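Local coordinates for protein leucine aminopeptidase (Parabacteroides distasonis, PDB 3TC8) that is a zinc-dependent exopeptidase of the M28 family, probably removing N-terminal residues from peptides as an aminopeptidase, at residues N190-Y195 with R258-S262. Residues are numbered along the deposited sequence; the frame is centred on the assembly and turned at random. Where two conformers were deposited one is given.
Sequences NYTAEY and RNIPS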
ATOM      1  N   ASN A 190       1.316  21.488  -5.746  1.00 18.32           N
ATOM      2  CA  ASN A 190       0.170  21.620  -4.865  1.00 19.06           C
ATOM      3  C   ASN A 190      -0.849  20.517  -5.093  1.00 16.50           C
ATOM      4  O   ASN A 190      -2.065  20.729  -4.978  1.00 18.75           O
ATOM      5  CB  ASN A 190      -0.472  22.985  -4.960  1.00 20.26           C
ATOM      6  CG  ASN A 190       0.478  24.091  -4.593  1.00 24.08           C
ATOM      7  OD1 ASN A 190       0.711  24.962  -5.389  1.00 28.00           O
ATOM      8  ND2 ASN A 190       1.142  23.952  -3.456  1.00 25.20           N
ATOM      9  N   TYR A 191      -0.365  19.305  -5.326  1.00 15.34           N
ATOM     10  CA  TYR A 191      -1.217  18.170  -5.560  1.00 13.38           C
ATOM     11  C   TYR A 191      -2.243  18.069  -4.449  1.00 13.14           C
ATOM     12  O   TYR A 191      -1.887  18.087  -3.275  1.00 13.69           O
ATOM     13  CB  TYR A 191      -0.393  16.882  -5.626  1.00 12.73           C
ATOM     14  CG  TYR A 191      -1.273  15.659  -5.750  1.00 11.50           C
ATOM     15  CD1 TYR A 191      -1.819  15.291  -6.954  1.00 11.11           C
ATOM     16  CD2 TYR A 191      -1.647  14.913  -4.634  1.00 11.00           C
ATOM     17  CE1 TYR A 191      -2.703  14.205  -7.045  1.00 10.46           C
ATOM     18  CE2 TYR A 191      -2.464  13.836  -4.730  1.00 10.14           C
ATOM     19  CZ  TYR A 191      -3.028  13.486  -5.933  1.00  9.81           C
ATOM     20  OH  TYR A 191      -3.873  12.418  -5.977  1.00 10.20           O
ATOM     21  N   THR A 192      -3.477  17.781  -4.837  1.00 12.25           N
ATOM     22  CA  THR A 192      -4.537  17.483  -3.894  1.00 12.22           C
ATOM     23  C   THR A 192      -5.442  16.387  -4.465  1.00 11.74           C
ATOM     24  O   THR A 192      -5.434  16.109  -5.656  1.00 13.03           O
ATOM     25  CB  THR A 192      -5.332  18.742  -3.521  1.00 14.70           C
ATOM     26  OG1 THR A 192      -6.107  18.451  -2.366  1.00 17.52           O
ATOM     27  CG2 THR A 192      -6.196  19.217  -4.644  1.00 16.81           C
ATOM     28  N   ALA A 193      -6.228  15.820  -3.584  1.00 11.05           N
ATOM     29  CA  ALA A 193      -7.272  14.869  -3.944  1.00 10.50           C
ATOM     30  C   ALA A 193      -8.371  15.005  -2.907  1.00 10.87           C
ATOM     31  O   ALA A 193      -8.147  15.488  -1.806  1.00 12.18           O
ATOM     32  CB  ALA A 193      -6.704  13.426  -3.974  1.00 11.65           C
ATOM     33  N   GLU A 194      -9.558  14.494  -3.220  1.00 10.40           N
ATOM     34  CA  GLU A 194     -10.674  14.559  -2.314  1.00 11.03           C
ATOM     35  C   GLU A 194     -10.407  13.701  -1.081  1.00 10.68           C
ATOM     36  O   GLU A 194     -10.744  14.093   0.029  1.00 12.59           O
ATOM     37  CB  GLU A 194     -11.948  14.083  -3.014  1.00 12.40           C
ATOM     38  CG  GLU A 194     -12.344  14.904  -4.260  1.00 17.82           C
ATOM     39  CD  GLU A 194     -12.600  16.359  -3.971  1.00 26.87           C
ATOM     40  OE1 GLU A 194     -13.531  16.586  -3.179  1.00 32.09           O
ATOM     41  OE2 GLU A 194     -11.880  17.259  -4.521  1.00 32.68           O
ATOM     42  N   TYR A 195      -9.840  12.525  -1.302  1.00  9.95           N
ATOM     43  CA  TYR A 195      -9.477  11.607  -0.221  1.00  9.66           C
ATOM     44  C   TYR A 195      -8.462  10.630  -0.777  1.00  8.81           C
ATOM     45  O   TYR A 195      -8.249  10.540  -1.974  1.00  8.87           O
ATOM     46  CB  TYR A 195     -10.701  10.870   0.379  1.00 10.50           C
ATOM     47  CG  TYR A 195     -11.447   9.968  -0.585  1.00 10.29           C
ATOM     48  CD1 TYR A 195     -11.063   8.643  -0.759  1.00 11.33           C
ATOM     49  CD2 TYR A 195     -12.554  10.399  -1.291  1.00 10.78           C
ATOM     50  CE1 TYR A 195     -11.710   7.806  -1.615  1.00 11.60           C
ATOM     51  CE2 TYR A 195     -13.212   9.565  -2.179  1.00 12.02           C
ATOM     52  CZ  TYR A 195     -12.780   8.246  -2.353  1.00 10.92           C
ATOM     53  OH  TYR A 195     -13.393   7.373  -3.195  1.00 13.25           O
ATOM     54  N   ARG A 258       0.142  16.731   2.804  1.00 15.85           N
ATOM     55  CA  ARG A 258      -0.726  17.221   1.679  0.50 15.87           C
ATOM     56  C   ARG A 258      -2.094  17.583   2.119  1.00 15.95           C
ATOM     57  O   ARG A 258      -2.891  18.071   1.309  1.00 18.34           O
ATOM     58  CB  ARG A 258      -0.964  16.223   0.538  0.50 14.92           C
ATOM     59  CG  ARG A 258       0.233  15.652  -0.131  0.50 14.28           C
ATOM     60  CD  ARG A 258       0.710  16.389  -1.382  0.50 10.74           C
ATOM     61  NE  ARG A 258       1.569  17.469  -0.937  0.50 10.34           N
ATOM     62  CZ  ARG A 258       1.379  18.761  -1.096  0.50 11.47           C
ATOM     63  NH1 ARG A 258       0.368  19.276  -1.787  0.50 13.88           N
ATOM     64  NH2 ARG A 258       2.285  19.550  -0.582  0.50 12.32           N
ATOM     65  N   ASN A 259      -2.446  17.328   3.392  1.00 15.10           N
ATOM     66  CA  ASN A 259      -3.777  17.651   3.900  0.50 15.61           C
ATOM     67  C   ASN A 259      -4.862  16.958   3.087  1.00 14.73           C
ATOM     68  O   ASN A 259      -5.906  17.525   2.820  1.00 18.26           O
ATOM     69  CB  ASN A 259      -4.020  19.175   3.927  0.50 17.09           C
ATOM     70  CG  ASN A 259      -5.151  19.563   4.842  0.50 18.51           C
ATOM     71  OD1 ASN A 259      -5.340  18.963   5.904  0.50 19.68           O
ATOM     72  ND2 ASN A 259      -5.925  20.567   4.428  0.50 21.90           N
ATOM     73  N   ILE A 260      -4.604  15.711   2.691  1.00 12.41           N
ATOM     74  CA  ILE A 260      -5.596  14.864   2.017  1.00 12.02           C
ATOM     75  C   ILE A 260      -6.108  13.873   3.046  1.00 11.90           C
ATOM     76  O   ILE A 260      -5.324  13.050   3.528  1.00 11.58           O
ATOM     77  CB  ILE A 260      -5.010  14.125   0.802  1.00 11.48           C
ATOM     78  CG1 ILE A 260      -4.508  15.120  -0.262  1.00 12.07           C
ATOM     79  CG2 ILE A 260      -6.065  13.151   0.240  1.00 12.34           C
ATOM     80  CD1 ILE A 260      -3.649  14.453  -1.323  1.00 13.03           C
ATOM     81  N   PRO A 261      -7.417  13.955   3.407  1.00 11.50           N
ATOM     82  CA  PRO A 261      -7.977  12.974   4.341  1.00 10.78           C
ATOM     83  C   PRO A 261      -7.799  11.560   3.775  1.00 10.44           C
ATOM     84  O   PRO A 261      -8.299  11.291   2.692  1.00 11.22           O
ATOM     85  CB  PRO A 261      -9.463  13.364   4.459  1.00 12.10           C
ATOM     86  CG  PRO A 261      -9.492  14.826   4.029  1.00 15.45           C
ATOM     87  CD  PRO A 261      -8.436  14.919   2.947  1.00 12.90           C
ATOM     88  N   SER A 262      -7.140  10.695   4.539  1.00  9.73           N
ATOM     89  CA  SER A 262      -6.730   9.382   4.014  1.00  9.00           C
ATOM     90  C   SER A 262      -6.950   8.314   5.047  1.00  9.14           C
ATOM     91  O   SER A 262      -6.835   8.549   6.266  1.00 10.61           O
ATOM     92  CB  SER A 262      -5.283   9.405   3.561  1.00  9.76           C
ATOM     93  OG  SER A 262      -5.030  10.353   2.572  1.00 10.58           O
TER
HETATM   94  O   HOH W   1       0.847  22.399  -1.116  1.00 44.69           O
HETATM   95  O   HOH W   2      -3.376  19.435  -0.909  1.00 37.27           O
HETATM   96  O   HOH W   3      -5.413  19.040   0.088  1.00 30.93           O
HETATM   97  O   HOH W   4      -8.183  17.341   0.200  1.00 28.69           O
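Two loops that lead into neighbouring parallel strands of the M28 sheet, 195-200 and 262-266, meet here through R258 and I260 on one side and Y191 to Y195 on the other. In the conformer given, R258 NH1 donates a hydrogen bond to Y191 O (3.0 Å, 160° at the hydrogen). The carbonyl oxygen lies in the guanidinium plane, at its edge. In this conformer the arginine chain bends at chi2 (-93°) and chi3 (85°), which turns NH1 back toward this oxygen. One water links N190 ND2 to the same NH1, and another lies within hydrogen-bonding distance of both Y191 O and R258 O. The I260 side chain crosses that of Y191 at about a right angle. I260 CD1 meets Y191 CE2 at 3.7 Å. I260 CG2 reaches Y195 C at 3.6 Å. Cutting I260 back to an alanine would remove CG1, CD1 and CG2, and would probably leave a gap between the Y191 ring, the A193 backbone and Y195 C. Further on, Y195 CA makes a CH...O contact with P261 O (3.2 Å). Y191 OH is hydrogen-bonded to D152 OD2, and R258 NE to A183 O of helix 177-184. I260 also rests on V254 of helix 250-258, and Y191 and A193 touch L98 of strand 96-102.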